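Local atomic coordinates of tryptophane-5-halogenase (Microbispora sp. ATCC PTA-5024, PDB entry 5UAO), a protein that probably chlorinates tryptophan at carbon 5 of its indole, with the help of bound flavin-adenine dinucleotide, during biosynthesis of the lanthipeptide NAI-107. Residues Leu43-Leu48 against Val57-Ser62; Arg195-Thr200 against Leu223-Tyr228. All blocks are in the same frame, centred on the assembly; numbering follows the deposited sequence.

Interaction 1 closes before interaction 2 opens along the chain, and their centres lie 9 Å apart. Both reach the same mixed sheet, in which strands 56-61 and 195-208 are parallel neighbours. They occupy its opposite faces: V57 and L59 point to helix 39-51 in interaction 1, whereas A58 and V60, alternating with them, touch Y225 of interaction 2. Two polar contacts join the segments, a probable hydrogen bond between S62 OG and T200 OG1 (2.5 Å) and another between E61 OE2 and H196 NE2 (2.7 Å). Both contacts also run down to the FAD, so the end of strand 56-61 and the break in strand 195-208 border the adenosine part together.

Interaction 1: residues Leu43-Leu48 against Val57-Ser62; sequences LTALAL and VALVES. With FAD (flavin-adenine dinucleotide), chain E.
V57 overlaps the helix with both branches of its fork. CG1 lies over A45, 4.1 Å from A45 CB and equally close to A45 CA, while CG2 reaches L48 CB at 3.9 Å. The first torsion explains this division: with CG1 anti to the backbone N (chi1 174°) and CG2 anti to the carbonyl carbon, one methyl faces each of two residues that lie three positions apart on the helix. Further along the strand, L59 brings only its CD1 branch to the same alanine, 4.2 Å from A45 CB, so the small A45 methyl meets two strand residues. All four side chains are buried, and no hydrogen bond crosses between the segments.

The axes of helix 43-48 and strand 57-61 are nearly antiparallel (173°) and 8.9 Å apart at closest approach, the arrangement expected where a helix returns along a sheet. Here it belongs to the beta-alpha-beta unit of strand 31-35, helix 39-51 and strand 56-61, consistent with a Rossmann-type dinucleotide fold. L48 also touches V32 and V34 of the first strand, while L43 and L46 turn to L185 on helix 178-191.

The strand's C-terminal end meets the adenosine ribose. S62 O comes within 3.2 Å of FAD O2B. E61 OE1 stays 3.8 Å from FAD O3B, long for a hydrogen bond, although an acidic residue at the end of this second strand is a familiar neighbour of the ribose in such folds. The other carboxylate oxygen, E61 OE2, is hydrogen-bonded to Y42 OH.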
loop_
_atom_site.group_PDB
_atom_site.type_symbol
_atom_site.label_atom_id
_atom_site.label_comp_id
_atom_site.label_asym_id
_atom_site.label_seq_id
_atom_site.Cartn_x
_atom_site.Cartn_y
_atom_site.Cartn_z
ATOM N N LEU A 43 -3.960 27.074 5.446
ATOM C CA LEU A 43 -3.838 25.809 6.080
ATOM C C LEU A 43 -2.398 25.416 6.300
ATOM O O LEU A 43 -2.059 24.856 7.340
ATOM C CB LEU A 43 -4.612 24.721 5.326
ATOM C CG LEU A 43 -6.131 24.897 5.225
ATOM C CD1 LEU A 43 -6.648 23.852 4.310
ATOM C CD2 LEU A 43 -6.866 24.763 6.583
ATOM N N THR A 44 -1.511 25.704 5.357
ATOM C CA THR A 44 -0.116 25.399 5.552
ATOM C C THR A 44 0.480 26.226 6.667
ATOM O O THR A 44 1.190 25.662 7.526
ATOM C CB THR A 44 0.703 25.745 4.299
ATOM O OG1 THR A 44 0.175 25.004 3.212
ATOM C CG2 THR A 44 2.134 25.400 4.487
ATOM N N ALA A 45 0.206 27.533 6.678
ATOM C CA ALA A 45 0.778 28.404 7.719
ATOM C C ALA A 45 0.279 28.003 9.143
ATOM O O ALA A 45 1.060 27.953 10.082
ATOM C CB ALA A 45 0.417 29.851 7.424
ATOM N N LEU A 46 -1.002 27.647 9.257
ATOM C CA LEU A 46 -1.558 27.215 10.538
ATOM C C LEU A 46 -0.945 25.891 11.008
ATOM O O LEU A 46 -0.703 25.728 12.191
ATOM C CB LEU A 46 -3.078 27.111 10.451
ATOM C CG LEU A 46 -3.738 28.458 10.388
ATOM C CD1 LEU A 46 -5.170 28.316 9.933
ATOM C CD2 LEU A 46 -3.732 29.080 11.770
ATOM N N ALA A 47 -0.705 24.962 10.063
ATOM C CA ALA A 47 -0.092 23.679 10.382
ATOM C C ALA A 47 1.361 23.837 10.837
ATOM O O ALA A 47 1.747 23.169 11.840
ATOM C CB ALA A 47 -0.169 22.736 9.208
ATOM N N LEU A 48 2.135 24.719 10.156
ATOM C CA LEU A 48 3.483 24.973 10.558
ATOM C C LEU A 48 3.589 25.554 11.968
ATOM O O LEU A 48 4.410 25.116 12.770
ATOM C CB LEU A 48 4.221 25.900 9.600
ATOM C CG LEU A 48 4.588 25.263 8.269
ATOM C CD1 LEU A 48 4.804 26.409 7.255
ATOM C CD2 LEU A 48 5.816 24.399 8.386
ATOM N N VAL A 57 6.847 32.063 10.927
ATOM C CA VAL A 57 6.109 31.716 9.733
ATOM C C VAL A 57 5.421 32.970 9.226
ATOM O O VAL A 57 4.662 33.621 9.947
ATOM C CB VAL A 57 5.072 30.636 10.048
ATOM C CG1 VAL A 57 4.180 30.372 8.838
ATOM C CG2 VAL A 57 5.750 29.346 10.497
ATOM N N ALA A 58 5.686 33.323 7.978
ATOM C CA ALA A 58 5.156 34.528 7.345
ATOM C C ALA A 58 4.293 34.086 6.182
ATOM O O ALA A 58 4.690 33.165 5.466
ATOM C CB ALA A 58 6.310 35.372 6.831
ATOM N N LEU A 59 3.113 34.669 6.022
ATOM C CA LEU A 59 2.303 34.469 4.876
ATOM C C LEU A 59 2.333 35.731 3.997
ATOM O O LEU A 59 1.941 36.798 4.470
ATOM C CB LEU A 59 0.853 34.090 5.288
ATOM C CG LEU A 59 -0.009 33.590 4.111
ATOM C CD1 LEU A 59 -1.004 32.492 4.482
ATOM C CD2 LEU A 59 -0.761 34.735 3.431
ATOM N N VAL A 60 2.716 35.561 2.709
ATOM C CA VAL A 60 2.827 36.613 1.698
ATOM C C VAL A 60 1.706 36.490 0.659
ATOM O O VAL A 60 1.500 35.439 0.073
ATOM C CB VAL A 60 4.174 36.542 0.953
ATOM C CG1 VAL A 60 4.327 37.645 -0.125
ATOM C CG2 VAL A 60 5.379 36.532 1.918
ATOM N N GLU A 61 0.936 37.536 0.459
ATOM C CA GLU A 61 -0.122 37.496 -0.544
ATOM C C GLU A 61 -0.415 38.866 -1.157
ATOM O O GLU A 61 -0.219 39.944 -0.537
ATOM C CB GLU A 61 -1.419 36.919 0.006
ATOM C CG GLU A 61 -2.018 37.700 1.137
ATOM C CD GLU A 61 -3.376 37.224 1.604
ATOM O OE1 GLU A 61 -4.218 36.794 0.794
ATOM O OE2 GLU A 61 -3.620 37.298 2.809
ATOM N N SER A 62 -0.871 38.793 -2.391
ATOM C CA SER A 62 -1.098 39.951 -3.211
ATOM C C SER A 62 -2.555 40.307 -3.096
ATOM O O SER A 62 -3.420 39.518 -3.468
ATOM C CB SER A 62 -0.765 39.603 -4.689
ATOM O OG SER A 62 -0.987 40.704 -5.556
HETATM P PA FAD E . -5.649 30.194 -4.896
HETATM O O1A FAD E . -6.966 30.165 -4.121
HETATM O O2A FAD E . -5.591 30.412 -6.421
HETATM O O5B FAD E . -4.615 31.185 -4.164
HETATM C C5B FAD E . -3.422 31.688 -4.730
HETATM C C4B FAD E . -2.883 32.743 -3.782
HETATM O O4B FAD E . -1.589 32.986 -4.340
HETATM C C3B FAD E . -3.613 34.100 -3.718
HETATM O O3B FAD E . -3.699 34.655 -2.310
HETATM C C2B FAD E . -2.747 35.014 -4.592
HETATM O O2B FAD E . -2.806 36.460 -4.261
HETATM C C1B FAD E . -1.368 34.400 -4.343
HETATM N N9A FAD E . -0.401 34.797 -5.394
HETATM C C8A FAD E . -0.385 34.373 -6.693
HETATM N N7A FAD E . 0.669 34.944 -7.340
HETATM C C5A FAD E . 1.298 35.746 -6.444
HETATM C C6A FAD E . 2.426 36.666 -6.514
HETATM N N6A FAD E . 3.111 36.810 -7.687
HETATM N N1A FAD E . 2.774 37.288 -5.396
HETATM C C2A FAD E . 2.125 37.129 -4.226
HETATM N N3A FAD E . 1.069 36.323 -4.112
HETATM C C4A FAD E . 0.629 35.629 -5.179
HETATM N N1 FAD E . -11.530 21.642 -3.544
HETATM C C2 FAD E . -12.283 20.970 -2.609
HETATM O O2 FAD E . -11.729 20.439 -1.593
HETATM N N3 FAD E . -13.634 20.866 -2.732
HETATM C C4 FAD E . -14.327 21.403 -3.756
HETATM O O4 FAD E . -15.585 21.233 -3.788
HETATM C C4X FAD E . -13.551 22.153 -4.801
HETATM N N5 FAD E . -14.123 22.686 -5.917
HETATM C C5X FAD E . -13.407 23.356 -6.851
HETATM C C6 FAD E . -14.056 23.875 -7.964
HETATM C C7 FAD E . -13.357 24.535 -8.958
HETATM C C7M FAD E . -14.026 25.133 -10.160
HETATM C C8 FAD E . -11.918 24.744 -8.814
HETATM C C8M FAD E . -11.169 25.481 -9.905
HETATM C C9 FAD E . -11.266 24.219 -7.712
HETATM C C9A FAD E . -11.927 23.504 -6.710
HETATM N N10 FAD E . -11.250 22.939 -5.574
HETATM C C10 FAD E . -12.069 22.246 -4.626
HETATM C "C1'" FAD E . -9.801 23.087 -5.238
HETATM C "C2'" FAD E . -9.817 24.206 -4.088
HETATM O "O2'" FAD E . -10.566 25.245 -4.706
HETATM C "C3'" FAD E . -8.725 25.207 -3.565
HETATM O "O3'" FAD E . -9.092 26.410 -2.790
HETATM C "C4'" FAD E . -8.287 26.058 -4.721
HETATM O "O4'" FAD E . -8.883 25.592 -5.969
HETATM C "C5'" FAD E . -6.767 26.154 -4.595
HETATM O "O5'" FAD E . -6.416 26.962 -3.509
HETATM P P FAD E . -4.944 27.657 -3.667
HETATM O O1P FAD E . -3.969 26.667 -4.140
HETATM O O2P FAD E . -4.746 28.254 -2.280
HETATM O O3P FAD E . -4.917 28.732 -4.819
#

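Interaction 2: residues Arg195-Thr200 against Leu223-Tyr228. With FAD (flavin-adenine dinucleotide), chain E.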
loop_
_atom_site.group_PDB
_atom_site.type_symbol
_atom_site.label_atom_id
_atom_site.label_comp_id
_atom_site.label_asym_id
_atom_site.label_seq_id
_atom_site.Cartn_x
_atom_site.Cartn_y
_atom_site.Cartn_z
ATOM N N ARG A 195 2.959 35.800 10.723
ATOM C CA ARG A 195 3.116 37.200 10.244
ATOM C C ARG A 195 2.539 37.360 8.848
ATOM O O ARG A 195 2.745 36.525 8.004
ATOM C CB ARG A 195 4.591 37.577 10.216
ATOM C CG ARG A 195 5.305 37.287 11.524
ATOM C CD ARG A 195 6.644 38.022 11.619
ATOM N NE ARG A 195 7.714 37.453 10.786
ATOM C CZ ARG A 195 8.077 37.899 9.582
ATOM N NH1 ARG A 195 7.434 38.900 8.993
ATOM N NH2 ARG A 195 9.087 37.313 8.949
ATOM N N HIS A 196 1.839 38.439 8.596
ATOM C CA HIS A 196 1.308 38.705 7.285
ATOM C C HIS A 196 2.190 39.711 6.500
ATOM O O HIS A 196 2.644 40.670 7.080
ATOM C CB HIS A 196 -0.095 39.221 7.411
ATOM C CG HIS A 196 -0.816 39.245 6.115
ATOM N ND1 HIS A 196 -0.847 40.361 5.291
ATOM C CD2 HIS A 196 -1.534 38.286 5.486
ATOM C CE1 HIS A 196 -1.550 40.078 4.207
ATOM N NE2 HIS A 196 -1.979 38.824 4.300
ATOM N N VAL A 197 2.447 39.448 5.204
ATOM C CA VAL A 197 3.133 40.365 4.310
ATOM C C VAL A 197 2.251 40.649 3.055
ATOM O O VAL A 197 1.826 39.709 2.364
ATOM C CB VAL A 197 4.495 39.787 3.928
ATOM C CG1 VAL A 197 5.224 40.719 2.983
ATOM C CG2 VAL A 197 5.352 39.568 5.183
ATOM N N ASP A 198 1.908 41.905 2.803
ATOM C CA ASP A 198 1.135 42.243 1.628
ATOM C C ASP A 198 2.119 42.588 0.523
ATOM O O ASP A 198 2.773 43.635 0.564
ATOM C CB ASP A 198 0.153 43.370 1.915
ATOM C CG ASP A 198 -0.578 43.895 0.656
ATOM O OD1 ASP A 198 -0.647 43.225 -0.403
ATOM O OD2 ASP A 198 -1.086 45.040 0.731
ATOM N N ALA A 199 2.203 41.736 -0.486
ATOM C CA ALA A 199 3.185 41.968 -1.565
ATOM C C ALA A 199 2.806 41.186 -2.801
ATOM O O ALA A 199 2.153 40.148 -2.722
ATOM C CB ALA A 199 4.566 41.552 -1.083
ATOM N N THR A 200 3.196 41.704 -3.949
ATOM C CA THR A 200 3.064 40.993 -5.186
ATOM C C THR A 200 4.430 40.596 -5.615
ATOM O O THR A 200 5.320 41.465 -5.849
ATOM C CB THR A 200 2.344 41.846 -6.253
ATOM O OG1 THR A 200 1.045 42.105 -5.743
ATOM C CG2 THR A 200 2.185 41.045 -7.562
ATOM N N LEU A 223 12.345 39.848 -0.147
ATOM C CA LEU A 223 11.939 38.954 0.932
ATOM C C LEU A 223 12.854 37.701 0.919
ATOM O O LEU A 223 13.209 37.153 -0.160
ATOM C CB LEU A 223 10.487 38.577 0.730
ATOM C CG LEU A 223 9.500 39.707 0.448
ATOM C CD1 LEU A 223 8.176 39.082 0.054
ATOM C CD2 LEU A 223 9.379 40.577 1.719
ATOM N N HIS A 224 13.243 37.251 2.096
ATOM C CA HIS A 224 14.114 36.101 2.208
ATOM C C HIS A 224 13.609 35.235 3.304
ATOM O O HIS A 224 13.388 35.744 4.418
ATOM C CB HIS A 224 15.565 36.483 2.594
ATOM C CG HIS A 224 16.437 35.279 2.867
ATOM N ND1 HIS A 224 17.157 34.635 1.877
ATOM C CD2 HIS A 224 16.649 34.569 4.005
ATOM C CE1 HIS A 224 17.806 33.609 2.401
ATOM N NE2 HIS A 224 17.506 33.542 3.687
ATOM N N TYR A 225 13.572 33.924 3.066
ATOM C CA TYR A 225 13.167 32.931 4.098
ATOM C C TYR A 225 14.062 31.717 3.966
ATOM O O TYR A 225 14.656 31.450 2.895
ATOM C CB TYR A 225 11.659 32.502 3.999
ATOM C CG TYR A 225 10.710 33.688 4.014
ATOM C CD1 TYR A 225 10.435 34.376 5.189
ATOM C CD2 TYR A 225 10.193 34.192 2.838
ATOM C CE1 TYR A 225 9.661 35.523 5.189
ATOM C CE2 TYR A 225 9.404 35.319 2.825
ATOM C CZ TYR A 225 9.133 35.957 4.026
ATOM O OH TYR A 225 8.366 37.047 3.941
ATOM N N ASP A 226 14.144 30.928 5.008
ATOM C CA ASP A 226 14.958 29.711 4.941
ATOM C C ASP A 226 14.294 28.626 4.082
ATOM O O ASP A 226 14.961 27.871 3.427
ATOM C CB ASP A 226 15.278 29.166 6.338
ATOM C CG ASP A 226 16.132 30.147 7.192
ATOM O OD1 ASP A 226 17.074 30.795 6.653
ATOM O OD2 ASP A 226 15.860 30.228 8.409
ATOM N N PHE A 227 12.968 28.610 4.063
ATOM C CA PHE A 227 12.211 27.665 3.262
ATOM C C PHE A 227 10.991 28.384 2.701
ATOM O O PHE A 227 10.392 29.197 3.383
ATOM C CB PHE A 227 11.748 26.458 4.106
ATOM C CG PHE A 227 11.305 25.276 3.279
ATOM C CD1 PHE A 227 12.239 24.316 2.831
ATOM C CD2 PHE A 227 9.987 25.130 2.921
ATOM C CE1 PHE A 227 11.847 23.221 2.072
ATOM C CE2 PHE A 227 9.563 24.026 2.176
ATOM C CZ PHE A 227 10.508 23.081 1.720
ATOM N N TYR A 228 10.589 28.022 1.487
ATOM C CA TYR A 228 9.407 28.614 0.854
ATOM C C TYR A 228 8.331 27.552 0.558
ATOM O O TYR A 228 8.640 26.493 -0.029
ATOM C CB TYR A 228 9.816 29.249 -0.497
ATOM C CG TYR A 228 10.927 30.270 -0.356
ATOM C CD1 TYR A 228 12.248 29.864 -0.252
ATOM C CD2 TYR A 228 10.639 31.613 -0.274
ATOM C CE1 TYR A 228 13.235 30.782 -0.057
ATOM C CE2 TYR A 228 11.646 32.552 -0.064
ATOM C CZ TYR A 228 12.913 32.158 0.025
ATOM O OH TYR A 228 13.934 33.136 0.217
HETATM P PA FAD E . -5.649 30.194 -4.896
HETATM O O1A FAD E . -6.966 30.165 -4.121
HETATM O O2A FAD E . -5.591 30.412 -6.421
HETATM O O5B FAD E . -4.615 31.185 -4.164
HETATM C C5B FAD E . -3.422 31.688 -4.730
HETATM C C4B FAD E . -2.883 32.743 -3.782
HETATM O O4B FAD E . -1.589 32.986 -4.340
HETATM C C3B FAD E . -3.613 34.100 -3.718
HETATM O O3B FAD E . -3.699 34.655 -2.310
HETATM C C2B FAD E . -2.747 35.014 -4.592
HETATM O O2B FAD E . -2.806 36.460 -4.261
HETATM C C1B FAD E . -1.368 34.400 -4.343
HETATM N N9A FAD E . -0.401 34.797 -5.394
HETATM C C8A FAD E . -0.385 34.373 -6.693
HETATM N N7A FAD E . 0.669 34.944 -7.340
HETATM C C5A FAD E . 1.298 35.746 -6.444
HETATM C C6A FAD E . 2.426 36.666 -6.514
HETATM N N6A FAD E . 3.111 36.810 -7.687
HETATM N N1A FAD E . 2.774 37.288 -5.396
HETATM C C2A FAD E . 2.125 37.129 -4.226
HETATM N N3A FAD E . 1.069 36.323 -4.112
HETATM C C4A FAD E . 0.629 35.629 -5.179
HETATM N N1 FAD E . -11.530 21.642 -3.544
HETATM C C2 FAD E . -12.283 20.970 -2.609
HETATM O O2 FAD E . -11.729 20.439 -1.593
HETATM N N3 FAD E . -13.634 20.866 -2.732
HETATM C C4 FAD E . -14.327 21.403 -3.756
HETATM O O4 FAD E . -15.585 21.233 -3.788
HETATM C C4X FAD E . -13.551 22.153 -4.801
HETATM N N5 FAD E . -14.123 22.686 -5.917
HETATM C C5X FAD E . -13.407 23.356 -6.851
HETATM C C6 FAD E . -14.056 23.875 -7.964
HETATM C C7 FAD E . -13.357 24.535 -8.958
HETATM C C7M FAD E . -14.026 25.133 -10.160
HETATM C C8 FAD E . -11.918 24.744 -8.814
HETATM C C8M FAD E . -11.169 25.481 -9.905
HETATM C C9 FAD E . -11.266 24.219 -7.712
HETATM C C9A FAD E . -11.927 23.504 -6.710
HETATM N N10 FAD E . -11.250 22.939 -5.574
HETATM C C10 FAD E . -12.069 22.246 -4.626
HETATM C "C1'" FAD E . -9.801 23.087 -5.238
HETATM C "C2'" FAD E . -9.817 24.206 -4.088
HETATM O "O2'" FAD E . -10.566 25.245 -4.706
HETATM C "C3'" FAD E . -8.725 25.207 -3.565
HETATM O "O3'" FAD E . -9.092 26.410 -2.790
HETATM C "C4'" FAD E . -8.287 26.058 -4.721
HETATM O "O4'" FAD E . -8.883 25.592 -5.969
HETATM C "C5'" FAD E . -6.767 26.154 -4.595
HETATM O "O5'" FAD E . -6.416 26.962 -3.509
HETATM P P FAD E . -4.944 27.657 -3.667
HETATM O O1P FAD E . -3.969 26.667 -4.140
HETATM O O2P FAD E . -4.746 28.254 -2.280
HETATM O O3P FAD E . -4.917 28.732 -4.819
#
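A guanidinium nitrogen meets the Y225 ring at its edge, near the ring plane, and not over a face: R195 NH2 is 4.2 Å from Y225 CE1. The same nitrogen makes a salt bridge to D56, which gives the charge a stronger partner than the ring. Y225 OH, on CZ next to CE1, approaches V197 CG2 to 4.1 Å, the two side chains arriving from opposite directions. V197 uses its other branch on L223, with CG1 4.3 Å from L223 CD2; CG1 anti to the backbone N (chi1 179°) and CG2 anti to the carbonyl carbon divide the methyls between L223 and Y225.

The contact lies on one face of the sheet: Y225, in the loop between strands 222-223 and 227-230, also touches A58 and V60 of strand 56-61. Within the segment a nearly straight bond runs from Y225 N to Y228 OH (3.0 Å, 167°), while Y225 CB sits over one face of the Y228 ring, offset to the rim. Beyond V197 the chain leaves the strand at A199, whose O is 3.4 Å from FAD C2A.

With no hydrogen bond between them, the segments are joined by van der Waals packing, and the position of R195 NH2 near the ring plane, not above it, suggests little cation-pi character.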